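Local structure of Lmo0305 protein (Listeria monocytogenes, 3PJ0) at residues A[46-49]-A[50-54]; A[240-243]-A[244-247]. The protein is of unknown function but belongs to the beta-eliminating lyase family and probably has the fold of pyridoxal-phosphate proteins, carrying covalently bound pyridoxal phosphate. All coordinates share one frame; numbering follows the deposited sequence. Where two conformers were deposited one is given.

Contact 1 (A[46-49]-A[50-54]); sequences NGAV and IEDFE
E51 reaches back across the first turn of its helix to the backbone N of G47, which gives its hydrogen to OE2 at 3.0 Å. The N-H points almost straight at the oxygen (165°) but meets it on the anti side, out of the carboxylate plane. With chi1 at -63°, CG of E51 lies beside its own backbone N, and the extended chain beyond runs alongside the carbonyl of G47. A glutamate suits this place because it is long enough to meet an N-H that precedes the helix, and its negative charge probably sits well near the helix start. G47 occupies the N-cap without a side chain to do the capping; its phi of 115° would press a CB against the preceding carbonyl, which favours glycine. Its O accepts the N-H of E51 at 2.9 Å and, weakly, that of I50, while the O of A48 accepts from D52 N at 2.8 Å. On helix 48-61, E51 and D52 are on the exposed side, while V49, I50 and F53 face helix 243-256; I50 and E54 also touch strand 65-69, where OE2 of buried E54 is hydrogen-bonded to F68 N.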
loop_
_atom_site.group_PDB
_atom_site.type_symbol
_atom_site.label_atom_id
_atom_site.label_comp_id
_atom_site.label_asym_id
_atom_site.label_seq_id
_atom_site.Cartn_x
_atom_site.Cartn_y
_atom_site.Cartn_z
ATOM N N ASN A 46 -4.987 -9.334 -9.781
ATOM C CA ASN A 46 -5.045 -10.099 -11.015
ATOM C C ASN A 46 -4.749 -9.235 -12.220
ATOM O O ASN A 46 -4.848 -8.031 -12.153
ATOM C CB ASN A 46 -6.423 -10.718 -11.173
ATOM C CG ASN A 46 -6.708 -11.782 -10.105
ATOM O OD1 ASN A 46 -5.911 -12.700 -9.894
ATOM N ND2 ASN A 46 -7.836 -11.637 -9.421
ATOM N N GLY A 47 -4.427 -9.871 -13.334
ATOM C CA GLY A 47 -4.109 -9.149 -14.553
ATOM C C GLY A 47 -2.672 -9.337 -14.986
ATOM O O GLY A 47 -1.768 -9.452 -14.153
ATOM N N ALA A 48 -2.429 -9.293 -16.293
ATOM C CA ALA A 48 -1.072 -9.546 -16.784
ATOM C C ALA A 48 0.020 -8.710 -16.116
ATOM O O ALA A 48 1.068 -9.243 -15.777
ATOM C CB ALA A 48 -1.006 -9.366 -18.327
ATOM N N VAL A 49 -0.215 -7.414 -15.900
ATOM C CA VAL A 49 0.869 -6.569 -15.392
ATOM C C VAL A 49 1.407 -7.080 -14.041
ATOM O O VAL A 49 2.616 -7.134 -13.872
ATOM C CB VAL A 49 0.552 -5.043 -15.358
ATOM C CG1 VAL A 49 -0.630 -4.724 -14.477
ATOM C CG2 VAL A 49 1.779 -4.261 -14.858
ATOM N N ILE A 50 0.521 -7.498 -13.132
ATOM C CA ILE A 50 0.952 -8.014 -11.839
ATOM C C ILE A 50 1.351 -9.489 -11.915
ATOM O O ILE A 50 2.388 -9.892 -11.378
ATOM C CB ILE A 50 -0.104 -7.761 -10.713
ATOM C CG1 ILE A 50 0.487 -8.140 -9.339
ATOM C CG2 ILE A 50 -1.420 -8.507 -10.991
ATOM C CD1 ILE A 50 -0.437 -7.838 -8.159
ATOM N N GLU A 51 0.558 -10.300 -12.598
ATOM C CA GLU A 51 0.839 -11.742 -12.694
ATOM C C GLU A 51 2.153 -12.050 -13.385
ATOM O O GLU A 51 2.891 -12.940 -12.937
ATOM C CB GLU A 51 -0.296 -12.473 -13.410
ATOM C CG GLU A 51 -1.593 -12.396 -12.662
ATOM C CD GLU A 51 -2.701 -13.190 -13.318
ATOM O OE1 GLU A 51 -2.363 -14.245 -13.922
ATOM O OE2 GLU A 51 -3.884 -12.773 -13.188
ATOM N N ASP A 52 2.459 -11.332 -14.468
ATOM C CA ASP A 52 3.718 -11.533 -15.162
ATOM C C ASP A 52 4.913 -11.170 -14.270
ATOM O O ASP A 52 5.923 -11.856 -14.310
ATOM C CB ASP A 52 3.784 -10.745 -16.460
ATOM C CG ASP A 52 2.746 -11.216 -17.495
ATOM O OD1 ASP A 52 2.017 -12.173 -17.241
ATOM O OD2 ASP A 52 2.632 -10.566 -18.533
ATOM N N PHE A 53 4.799 -10.095 -13.480
ATOM C CA PHE A 53 5.916 -9.697 -12.623
ATOM C C PHE A 53 6.109 -10.710 -11.506
ATOM O O PHE A 53 7.240 -11.090 -11.185
ATOM C CB PHE A 53 5.723 -8.299 -12.042
ATOM C CG PHE A 53 6.924 -7.790 -11.294
ATOM C CD1 PHE A 53 8.091 -7.486 -11.969
ATOM C CD2 PHE A 53 6.881 -7.626 -9.916
ATOM C CE1 PHE A 53 9.224 -7.038 -11.256
ATOM C CE2 PHE A 53 7.976 -7.172 -9.217
ATOM C CZ PHE A 53 9.152 -6.862 -9.894
ATOM N N GLU A 54 5.017 -11.150 -10.904
ATOM C CA GLU A 54 5.106 -12.198 -9.869
ATOM C C GLU A 54 5.777 -13.468 -10.424
ATOM O O GLU A 54 6.708 -14.009 -9.829
ATOM C CB GLU A 54 3.710 -12.529 -9.335
ATOM C CG GLU A 54 3.086 -11.352 -8.524
ATOM C CD GLU A 54 1.653 -11.552 -8.141
ATOM O OE1 GLU A 54 0.953 -12.351 -8.829
ATOM O OE2 GLU A 54 1.186 -10.873 -7.183
#

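Contact 2 (A[240-243]-A[244-247]); sequences ISLY and PYIL
P244 lays its CD over one face of the Y243 ring, 3.5 Å from the centroid and 20° off the ring normal, a CH-pi contact between sequence neighbours. It becomes possible because CG of Y243 stands between its own backbone N and carbonyl carbon (chi1 72°), which brings the phenol ring over the proline that follows. The polarised CD hydrogens next to the proline nitrogen suit an aromatic face. Proline is also at ease in a first helical turn: it has no N-H to give, and none is required there, while its ring fixes phi near the helical value. L242 is the third main participant. Its O precedes the helix and takes the N-H of I246 at 3.0 Å, with a weaker bond from Y245 N, so one carbonyl starts the helical hydrogen bonding. Beside it, L242 CB meets CD1 of I246 at 3.9 Å. On the next step Y243 O accepts L247 N at 2.8 Å, and CD1 of L247 comes to 3.9 Å from CD1 of the Y243 ring. From the loop before helix 48-61, D42 accepts the N-H of L242 at OD2 and, weakly, that of Y243 at OD1. Helix 243-256 opens between several partners: I246 and L247 lean on helix 48-61, L242, Y245 and I246 on F68 of strand 65-69, and at the dimer interface Y245 meets Y245 of the second subunit, its OH hydrogen-bonded to S241 O of that chain.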
loop_
_atom_site.group_PDB
_atom_site.type_symbol
_atom_site.label_atom_id
_atom_site.label_comp_id
_atom_site.label_asym_id
_atom_site.label_seq_id
_atom_site.Cartn_x
_atom_site.Cartn_y
_atom_site.Cartn_z
ATOM N N ILE A 240 -6.699 -1.941 -5.577
ATOM C CA ILE A 240 -7.226 -2.154 -6.916
ATOM C C ILE A 240 -6.099 -2.156 -7.958
ATOM O O ILE A 240 -6.029 -3.055 -8.788
ATOM C CB ILE A 240 -8.363 -1.138 -7.331
ATOM C CG1 ILE A 240 -8.882 -1.475 -8.736
ATOM C CG2 ILE A 240 -7.900 0.347 -7.300
ATOM C CD1 ILE A 240 -10.222 -0.842 -9.064
ATOM N N SER A 241 -5.191 -1.194 -7.861
ATOM C CA SER A 241 -4.145 -1.011 -8.871
ATOM C C SER A 241 -2.783 -0.781 -8.235
ATOM O O SER A 241 -2.549 0.298 -7.637
ATOM C CB SER A 241 -4.466 0.220 -9.721
ATOM O OG SER A 241 -5.657 0.067 -10.476
ATOM N N LEU A 242 -1.921 -1.772 -8.359
ATOM C CA LEU A 242 -0.526 -1.666 -7.877
ATOM C C LEU A 242 0.461 -1.377 -9.020
ATOM O O LEU A 242 1.671 -1.219 -8.774
ATOM C CB LEU A 242 -0.121 -2.958 -7.139
ATOM C CG LEU A 242 -0.770 -3.102 -5.760
ATOM C CD1 LEU A 242 -0.643 -4.543 -5.221
ATOM C CD2 LEU A 242 -0.199 -2.088 -4.730
ATOM N N TYR A 243 -0.023 -1.246 -10.256
ATOM C CA TYR A 243 0.909 -1.044 -11.376
ATOM C C TYR A 243 1.930 0.124 -11.242
ATOM O O TYR A 243 3.037 -0.023 -11.764
ATOM C CB TYR A 243 0.194 -0.956 -12.739
ATOM C CG TYR A 243 -0.566 0.314 -12.967
ATOM C CD1 TYR A 243 0.078 1.459 -13.436
ATOM C CD2 TYR A 243 -1.939 0.385 -12.730
ATOM C CE1 TYR A 243 -0.641 2.642 -13.639
ATOM C CE2 TYR A 243 -2.646 1.551 -12.950
ATOM C CZ TYR A 243 -2.001 2.669 -13.397
ATOM O OH TYR A 243 -2.691 3.834 -13.614
ATOM N N PRO A 244 1.581 1.247 -10.562
ATOM C CA PRO A 244 2.636 2.263 -10.490
ATOM C C PRO A 244 3.935 1.765 -9.854
ATOM O O PRO A 244 5.039 2.150 -10.297
ATOM C CB PRO A 244 1.986 3.408 -9.682
ATOM C CG PRO A 244 0.504 3.249 -9.923
ATOM C CD PRO A 244 0.309 1.743 -10.021
ATOM N N TYR A 245 3.801 0.916 -8.843
ATOM C CA TYR A 245 4.944 0.326 -8.158
ATOM C C TYR A 245 5.453 -0.899 -8.915
ATOM O O TYR A 245 6.630 -1.133 -8.954
ATOM C CB TYR A 245 4.612 -0.059 -6.703
ATOM C CG TYR A 245 4.183 1.078 -5.818
ATOM C CD1 TYR A 245 4.844 2.299 -5.837
ATOM C CD2 TYR A 245 3.138 0.922 -4.927
ATOM C CE1 TYR A 245 4.438 3.352 -5.011
ATOM C CE2 TYR A 245 2.735 1.964 -4.086
ATOM C CZ TYR A 245 3.392 3.170 -4.136
ATOM O OH TYR A 245 2.984 4.191 -3.311
ATOM N N ILE A 246 4.569 -1.679 -9.543
ATOM C CA ILE A 246 5.044 -2.873 -10.302
ATOM C C ILE A 246 5.882 -2.462 -11.514
ATOM O O ILE A 246 7.013 -2.938 -11.712
ATOM C CB ILE A 246 3.873 -3.774 -10.787
ATOM C CG1 ILE A 246 3.131 -4.380 -9.593
ATOM C CG2 ILE A 246 4.373 -4.936 -11.694
ATOM C CD1 ILE A 246 1.725 -4.834 -9.977
ATOM N N LEU A 247 5.347 -1.547 -12.314
ATOM C CA LEU A 247 6.106 -1.067 -13.492
ATOM C C LEU A 247 7.474 -0.462 -13.136
ATOM O O LEU A 247 8.476 -0.731 -13.837
ATOM C CB LEU A 247 5.282 -0.120 -14.345
ATOM C CG LEU A 247 4.027 -0.758 -14.981
ATOM C CD1 LEU A 247 3.135 0.328 -15.576
ATOM C CD2 LEU A 247 4.328 -1.917 -16.014
#

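Contacts 1 and 2 are both helix starts, and the two helices they open, 48-61 and 243-256, pack against each other. V49, I50 and F53 of contact 1 meet I246 and L247 of contact 2; CB of I50 lies 3.5 Å from CD1 of I246. F68 of strand 65-69 touches both. Contact 1 is partly buried, with several exposed residues and no touch from the other subunit. Contact 2 is buried, partly by helix 48-61 and strand 65-69 of its own chain and partly by the second subunit. Both use backbone carbonyls as acceptors; contact 1 adds a carboxylate for the G47 N-H, whereas contact 2 adds CH-pi and apolar packing.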